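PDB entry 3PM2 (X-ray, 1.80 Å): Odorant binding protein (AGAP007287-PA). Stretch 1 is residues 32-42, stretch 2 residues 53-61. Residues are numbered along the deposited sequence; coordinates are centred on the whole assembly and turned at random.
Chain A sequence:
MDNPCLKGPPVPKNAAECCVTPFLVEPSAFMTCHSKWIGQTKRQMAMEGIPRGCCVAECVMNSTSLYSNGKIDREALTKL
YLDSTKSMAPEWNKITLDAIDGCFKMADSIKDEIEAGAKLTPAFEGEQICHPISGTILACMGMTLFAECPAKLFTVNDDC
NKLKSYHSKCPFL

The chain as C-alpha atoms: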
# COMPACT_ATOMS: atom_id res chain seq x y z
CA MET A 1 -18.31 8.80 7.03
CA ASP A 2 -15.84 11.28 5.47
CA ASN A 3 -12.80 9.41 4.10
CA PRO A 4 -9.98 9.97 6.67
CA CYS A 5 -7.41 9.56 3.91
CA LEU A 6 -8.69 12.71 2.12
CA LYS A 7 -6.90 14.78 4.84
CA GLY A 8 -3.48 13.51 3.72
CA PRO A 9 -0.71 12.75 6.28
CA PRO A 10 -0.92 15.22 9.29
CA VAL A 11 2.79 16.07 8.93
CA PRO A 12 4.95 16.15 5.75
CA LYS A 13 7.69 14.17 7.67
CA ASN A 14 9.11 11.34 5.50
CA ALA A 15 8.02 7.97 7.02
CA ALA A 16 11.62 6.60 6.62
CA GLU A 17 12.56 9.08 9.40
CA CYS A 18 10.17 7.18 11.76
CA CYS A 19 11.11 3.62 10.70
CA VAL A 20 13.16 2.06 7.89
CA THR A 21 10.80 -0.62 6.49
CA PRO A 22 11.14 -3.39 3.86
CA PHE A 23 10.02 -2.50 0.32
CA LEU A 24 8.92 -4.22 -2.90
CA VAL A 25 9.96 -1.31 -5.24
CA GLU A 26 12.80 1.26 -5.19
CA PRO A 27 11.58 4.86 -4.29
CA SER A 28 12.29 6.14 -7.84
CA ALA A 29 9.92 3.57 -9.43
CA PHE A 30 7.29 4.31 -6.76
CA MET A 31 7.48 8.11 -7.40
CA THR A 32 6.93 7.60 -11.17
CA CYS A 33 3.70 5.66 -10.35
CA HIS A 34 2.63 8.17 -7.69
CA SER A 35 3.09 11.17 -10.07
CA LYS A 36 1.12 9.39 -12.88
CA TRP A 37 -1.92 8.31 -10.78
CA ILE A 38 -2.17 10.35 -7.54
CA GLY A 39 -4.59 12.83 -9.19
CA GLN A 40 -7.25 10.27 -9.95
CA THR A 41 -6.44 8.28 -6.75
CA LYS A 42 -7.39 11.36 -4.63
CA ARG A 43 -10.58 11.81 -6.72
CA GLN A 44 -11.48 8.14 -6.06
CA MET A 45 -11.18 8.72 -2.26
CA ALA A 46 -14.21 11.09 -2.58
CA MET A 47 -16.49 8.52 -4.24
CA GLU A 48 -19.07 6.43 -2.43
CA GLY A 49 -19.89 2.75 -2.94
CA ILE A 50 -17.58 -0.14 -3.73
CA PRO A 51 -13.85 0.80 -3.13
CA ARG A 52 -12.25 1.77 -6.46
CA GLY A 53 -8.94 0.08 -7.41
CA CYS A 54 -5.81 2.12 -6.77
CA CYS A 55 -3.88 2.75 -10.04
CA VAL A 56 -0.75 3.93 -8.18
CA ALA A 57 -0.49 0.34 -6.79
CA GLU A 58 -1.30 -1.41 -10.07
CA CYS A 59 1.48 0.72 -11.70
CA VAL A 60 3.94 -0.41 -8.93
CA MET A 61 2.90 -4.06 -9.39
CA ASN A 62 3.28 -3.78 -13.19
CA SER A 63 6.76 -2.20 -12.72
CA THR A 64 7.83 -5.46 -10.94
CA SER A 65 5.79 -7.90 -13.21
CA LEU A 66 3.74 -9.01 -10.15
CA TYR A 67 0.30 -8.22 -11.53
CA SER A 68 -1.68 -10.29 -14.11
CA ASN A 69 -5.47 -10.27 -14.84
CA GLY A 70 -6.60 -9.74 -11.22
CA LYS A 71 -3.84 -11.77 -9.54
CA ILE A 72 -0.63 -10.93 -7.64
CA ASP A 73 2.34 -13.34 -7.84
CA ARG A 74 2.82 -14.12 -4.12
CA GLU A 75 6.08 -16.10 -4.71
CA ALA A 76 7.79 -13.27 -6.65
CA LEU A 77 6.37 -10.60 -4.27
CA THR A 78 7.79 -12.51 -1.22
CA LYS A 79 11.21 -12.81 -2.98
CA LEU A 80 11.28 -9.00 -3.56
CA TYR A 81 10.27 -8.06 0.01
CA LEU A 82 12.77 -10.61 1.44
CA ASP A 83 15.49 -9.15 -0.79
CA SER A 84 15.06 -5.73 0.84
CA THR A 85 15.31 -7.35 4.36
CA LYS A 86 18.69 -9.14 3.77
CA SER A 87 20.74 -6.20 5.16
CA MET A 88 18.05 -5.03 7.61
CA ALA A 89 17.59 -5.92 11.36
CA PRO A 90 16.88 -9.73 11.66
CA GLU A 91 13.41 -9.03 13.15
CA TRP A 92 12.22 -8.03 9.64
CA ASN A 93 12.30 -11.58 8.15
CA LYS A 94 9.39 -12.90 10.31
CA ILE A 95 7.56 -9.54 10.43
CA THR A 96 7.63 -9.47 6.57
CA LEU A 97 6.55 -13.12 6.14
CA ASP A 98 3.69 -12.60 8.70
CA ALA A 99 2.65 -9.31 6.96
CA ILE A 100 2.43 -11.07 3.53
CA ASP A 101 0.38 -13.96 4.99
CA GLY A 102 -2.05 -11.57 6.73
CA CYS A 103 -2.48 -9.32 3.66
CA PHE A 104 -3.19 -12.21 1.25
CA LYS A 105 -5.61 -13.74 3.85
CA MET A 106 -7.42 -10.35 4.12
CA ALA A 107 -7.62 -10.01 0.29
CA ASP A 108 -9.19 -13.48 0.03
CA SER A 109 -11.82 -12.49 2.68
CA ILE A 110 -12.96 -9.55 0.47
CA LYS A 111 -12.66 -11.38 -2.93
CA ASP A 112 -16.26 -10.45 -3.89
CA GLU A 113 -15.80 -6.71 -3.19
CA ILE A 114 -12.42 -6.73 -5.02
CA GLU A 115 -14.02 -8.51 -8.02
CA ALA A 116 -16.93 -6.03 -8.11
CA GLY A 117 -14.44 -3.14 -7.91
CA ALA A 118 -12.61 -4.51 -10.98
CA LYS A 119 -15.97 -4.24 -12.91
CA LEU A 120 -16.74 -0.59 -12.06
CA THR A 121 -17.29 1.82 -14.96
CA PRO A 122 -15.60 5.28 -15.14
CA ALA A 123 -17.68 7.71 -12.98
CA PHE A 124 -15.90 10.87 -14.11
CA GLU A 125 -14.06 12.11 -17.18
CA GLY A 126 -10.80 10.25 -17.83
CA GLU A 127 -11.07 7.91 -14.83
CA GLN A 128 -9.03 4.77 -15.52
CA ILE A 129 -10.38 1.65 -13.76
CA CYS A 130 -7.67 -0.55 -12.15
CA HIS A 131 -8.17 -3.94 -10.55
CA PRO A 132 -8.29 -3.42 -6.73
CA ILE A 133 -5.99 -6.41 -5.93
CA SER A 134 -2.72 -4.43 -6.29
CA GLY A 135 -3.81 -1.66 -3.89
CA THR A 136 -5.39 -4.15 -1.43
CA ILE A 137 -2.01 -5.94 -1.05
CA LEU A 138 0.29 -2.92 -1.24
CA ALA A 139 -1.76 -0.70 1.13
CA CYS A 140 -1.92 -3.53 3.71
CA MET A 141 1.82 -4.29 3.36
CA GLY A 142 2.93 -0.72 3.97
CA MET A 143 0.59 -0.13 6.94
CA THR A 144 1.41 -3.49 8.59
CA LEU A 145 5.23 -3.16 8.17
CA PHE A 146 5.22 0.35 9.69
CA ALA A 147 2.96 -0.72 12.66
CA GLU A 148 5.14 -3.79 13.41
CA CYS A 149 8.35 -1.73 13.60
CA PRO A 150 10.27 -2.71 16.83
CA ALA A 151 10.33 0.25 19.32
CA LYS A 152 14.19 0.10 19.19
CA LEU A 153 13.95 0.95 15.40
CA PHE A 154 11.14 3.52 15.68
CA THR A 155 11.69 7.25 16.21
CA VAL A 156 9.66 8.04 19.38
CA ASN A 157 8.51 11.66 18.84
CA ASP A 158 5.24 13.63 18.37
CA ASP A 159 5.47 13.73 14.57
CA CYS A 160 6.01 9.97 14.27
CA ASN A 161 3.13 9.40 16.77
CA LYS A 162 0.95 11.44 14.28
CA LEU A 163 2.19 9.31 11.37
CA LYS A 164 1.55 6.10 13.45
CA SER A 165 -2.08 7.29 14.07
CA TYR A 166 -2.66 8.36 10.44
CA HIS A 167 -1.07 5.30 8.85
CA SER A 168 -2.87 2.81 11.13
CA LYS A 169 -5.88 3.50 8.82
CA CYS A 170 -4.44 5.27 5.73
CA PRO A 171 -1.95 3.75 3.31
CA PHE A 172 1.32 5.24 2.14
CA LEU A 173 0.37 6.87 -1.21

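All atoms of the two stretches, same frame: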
# COMPACT_ATOMS: atom_id res chain seq x y z
N THR A 32 7.42 7.58 -9.79
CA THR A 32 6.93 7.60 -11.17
C THR A 32 5.43 7.22 -11.16
O THR A 32 4.61 7.89 -11.79
CB THR A 32 7.76 6.63 -12.02
OG1 THR A 32 9.12 7.05 -11.99
CG2 THR A 32 7.28 6.55 -13.46
N CYS A 33 5.09 6.13 -10.46
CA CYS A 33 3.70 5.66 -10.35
C CYS A 33 2.81 6.62 -9.59
O CYS A 33 1.67 6.86 -10.00
CB CYS A 33 3.68 4.27 -9.73
SG CYS A 33 4.37 3.01 -10.84
N HIS A 34 3.34 7.18 -8.50
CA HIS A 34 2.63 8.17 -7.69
C HIS A 34 2.30 9.40 -8.56
O HIS A 34 1.15 9.81 -8.61
CB HIS A 34 3.49 8.59 -6.47
CG HIS A 34 2.92 9.75 -5.72
ND1 HIS A 34 2.08 9.58 -4.63
CD2 HIS A 34 3.06 11.08 -5.95
CE1 HIS A 34 1.73 10.79 -4.25
NE2 HIS A 34 2.29 11.73 -5.01
N SER A 35 3.31 9.99 -9.23
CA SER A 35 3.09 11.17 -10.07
C SER A 35 2.00 10.92 -11.16
O SER A 35 1.11 11.75 -11.37
CB SER A 35 4.41 11.60 -10.71
OG SER A 35 4.26 12.75 -11.53
N LYS A 36 2.05 9.74 -11.80
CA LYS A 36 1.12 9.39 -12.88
C LYS A 36 -0.34 9.29 -12.43
O LYS A 36 -1.23 9.77 -13.15
CB LYS A 36 1.55 8.05 -13.49
CG LYS A 36 0.90 7.76 -14.83
CD LYS A 36 1.42 6.44 -15.38
CE LYS A 36 0.80 6.10 -16.71
NZ LYS A 36 0.96 4.65 -17.01
N TRP A 37 -0.58 8.66 -11.25
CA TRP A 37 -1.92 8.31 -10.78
C TRP A 37 -2.45 8.95 -9.52
O TRP A 37 -3.63 8.73 -9.21
CB TRP A 37 -2.02 6.79 -10.65
CG TRP A 37 -1.79 6.03 -11.92
CD1 TRP A 37 -0.71 5.25 -12.23
CD2 TRP A 37 -2.64 6.01 -13.07
NE1 TRP A 37 -0.87 4.71 -13.48
CE2 TRP A 37 -2.07 5.13 -14.00
CE3 TRP A 37 -3.89 6.59 -13.36
CZ2 TRP A 37 -2.67 4.85 -15.23
CZ3 TRP A 37 -4.47 6.34 -14.59
CH2 TRP A 37 -3.87 5.46 -15.50
N ILE A 38 -1.65 9.74 -8.79
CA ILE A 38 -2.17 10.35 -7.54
C ILE A 38 -3.43 11.22 -7.72
O ILE A 38 -4.32 11.20 -6.87
CB ILE A 38 -1.06 11.07 -6.70
CG1 ILE A 38 -1.54 11.40 -5.26
CG2 ILE A 38 -0.51 12.30 -7.43
CD1 ILE A 38 -1.89 10.21 -4.39
N GLY A 39 -3.50 11.93 -8.84
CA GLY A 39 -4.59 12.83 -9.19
C GLY A 39 -5.92 12.11 -9.15
O GLY A 39 -6.83 12.47 -8.38
N GLN A 40 -6.03 11.04 -9.93
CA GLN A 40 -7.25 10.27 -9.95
C GLN A 40 -7.42 9.46 -8.66
O GLN A 40 -8.55 9.25 -8.26
CB GLN A 40 -7.43 9.45 -11.24
CG GLN A 40 -6.61 8.17 -11.36
CD GLN A 40 -7.38 7.14 -12.18
OE1 GLN A 40 -7.90 7.44 -13.28
NE2 GLN A 40 -7.45 5.90 -11.68
N THR A 41 -6.32 9.03 -8.02
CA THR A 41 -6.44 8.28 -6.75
C THR A 41 -7.17 9.13 -5.69
O THR A 41 -8.09 8.65 -5.00
CB THR A 41 -5.11 7.67 -6.34
OG1 THR A 41 -4.69 6.81 -7.41
CG2 THR A 41 -5.22 6.84 -5.04
N LYS A 42 -6.78 10.40 -5.59
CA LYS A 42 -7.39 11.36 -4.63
C LYS A 42 -8.85 11.56 -5.00
O LYS A 42 -9.69 11.58 -4.10
CB LYS A 42 -6.62 12.67 -4.60
CG LYS A 42 -5.27 12.50 -3.88
CD LYS A 42 -4.52 13.79 -3.74
CE LYS A 42 -3.56 13.70 -2.59
NZ LYS A 42 -2.68 14.90 -2.52
N GLY A 53 -10.32 0.55 -7.34
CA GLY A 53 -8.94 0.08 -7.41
C GLY A 53 -7.93 1.20 -7.53
O GLY A 53 -8.15 2.17 -8.26
N CYS A 54 -6.83 1.08 -6.79
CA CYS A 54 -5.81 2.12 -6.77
C CYS A 54 -4.83 1.91 -7.95
O CYS A 54 -4.12 0.89 -7.99
CB CYS A 54 -5.09 2.12 -5.44
SG CYS A 54 -3.68 3.24 -5.40
N CYS A 55 -4.79 2.86 -8.89
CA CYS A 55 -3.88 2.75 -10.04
C CYS A 55 -2.42 2.96 -9.69
O CYS A 55 -1.56 2.44 -10.41
CB CYS A 55 -4.32 3.65 -11.18
SG CYS A 55 -5.84 3.11 -12.01
N VAL A 56 -2.13 3.74 -8.62
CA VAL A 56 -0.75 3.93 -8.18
C VAL A 56 -0.18 2.52 -7.91
O VAL A 56 0.92 2.20 -8.37
CB VAL A 56 -0.65 4.83 -6.90
CG1 VAL A 56 0.78 4.83 -6.35
CG2 VAL A 56 -1.13 6.25 -7.17
N ALA A 57 -0.92 1.70 -7.15
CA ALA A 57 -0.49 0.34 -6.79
C ALA A 57 -0.40 -0.60 -7.96
O ALA A 57 0.54 -1.39 -8.05
CB ALA A 57 -1.42 -0.25 -5.72
N GLU A 58 -1.38 -0.54 -8.89
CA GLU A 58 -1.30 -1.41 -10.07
C GLU A 58 -0.04 -1.07 -10.89
O GLU A 58 0.63 -1.98 -11.38
CB GLU A 58 -2.57 -1.32 -10.90
CG GLU A 58 -2.55 -2.25 -12.11
CD GLU A 58 -3.91 -2.46 -12.73
OE1 GLU A 58 -4.83 -2.92 -12.02
OE2 GLU A 58 -4.06 -2.19 -13.95
N CYS A 59 0.29 0.23 -11.00
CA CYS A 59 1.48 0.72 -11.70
C CYS A 59 2.75 0.11 -11.06
O CYS A 59 3.63 -0.39 -11.79
CB CYS A 59 1.50 2.25 -11.67
SG CYS A 59 2.99 2.99 -12.40
N VAL A 60 2.84 0.13 -9.70
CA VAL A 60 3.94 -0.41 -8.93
C VAL A 60 4.05 -1.91 -9.20
O VAL A 60 5.14 -2.42 -9.44
CB VAL A 60 3.79 -0.12 -7.41
CG1 VAL A 60 4.79 -0.95 -6.59
CG2 VAL A 60 3.97 1.37 -7.09
N MET A 61 2.92 -2.60 -9.17
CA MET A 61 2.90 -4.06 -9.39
C MET A 61 3.30 -4.42 -10.81
O MET A 61 4.09 -5.34 -11.00
CB MET A 61 1.55 -4.65 -9.00
CG MET A 61 1.25 -4.54 -7.50
SD MET A 61 2.34 -5.54 -6.49
CE MET A 61 1.45 -5.55 -4.92
O HOH W 1 -6.29 5.13 -9.01

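What fastens the two helices together? They run roughly antiparallel, at 153°, and a disulfide joins them where Cys33 and Cys59 both point toward the opposite helix. Cys33 is in the m rotamer and Cys59 in t, which brings Cys33 SG to 2.1 Å from Cys59 SG with a chi3 of -70°. Beside the bridge, Cys33 CB packs 3.9 Å from Val60 CG2, and Cys33 SG lies 3.5 Å from Val60 N.

How does Trp37 use its large ring? With chi1 at -59° (m) and chi2 at 110°, the indole lies along stretch 2 and offers a face to Cys55. Cys55, also m, sets its CB 3.7 Å from the centroid of the Trp37 five-membered ring, a CH-pi contact, while its SG stands 4.3 Å from the centroid of the six-membered ring, 13° off the normal. One cysteine side chain thus spans both rings. Cys59 SG, by contrast, meets the five-membered ring at its edge, 5.2 Å from the centroid.

Where does Val56 fit? Its side chain, chi1 171° (t), is a knob in the hole formed by Cys33, His34, Ile38 and Thr41. Val56 CG2 lies 3.6 Å from both Trp37 CB and Thr41 OG1, and both Val56 methyls approach His34 CA, CG1 at 4.0 Å and CG2 at 4.3 Å.

What settles the polar end of the contact? No direct hydrogen bond crosses it; a water does the work. Thr41, in m, donates from OG1 to Trp37 O at 2.8 Å, in its own helix, and OG1 accepts from the water at 2.8 Å. That water also accepts from Cys55 N at 2.7 Å and from Gln40 NE2 at 3.0 Å. Although the Gln40 CA-to-CB bond points sideways, the end of its side chain comes nearer, placing NE2 3.2 Å from Cys55 SG.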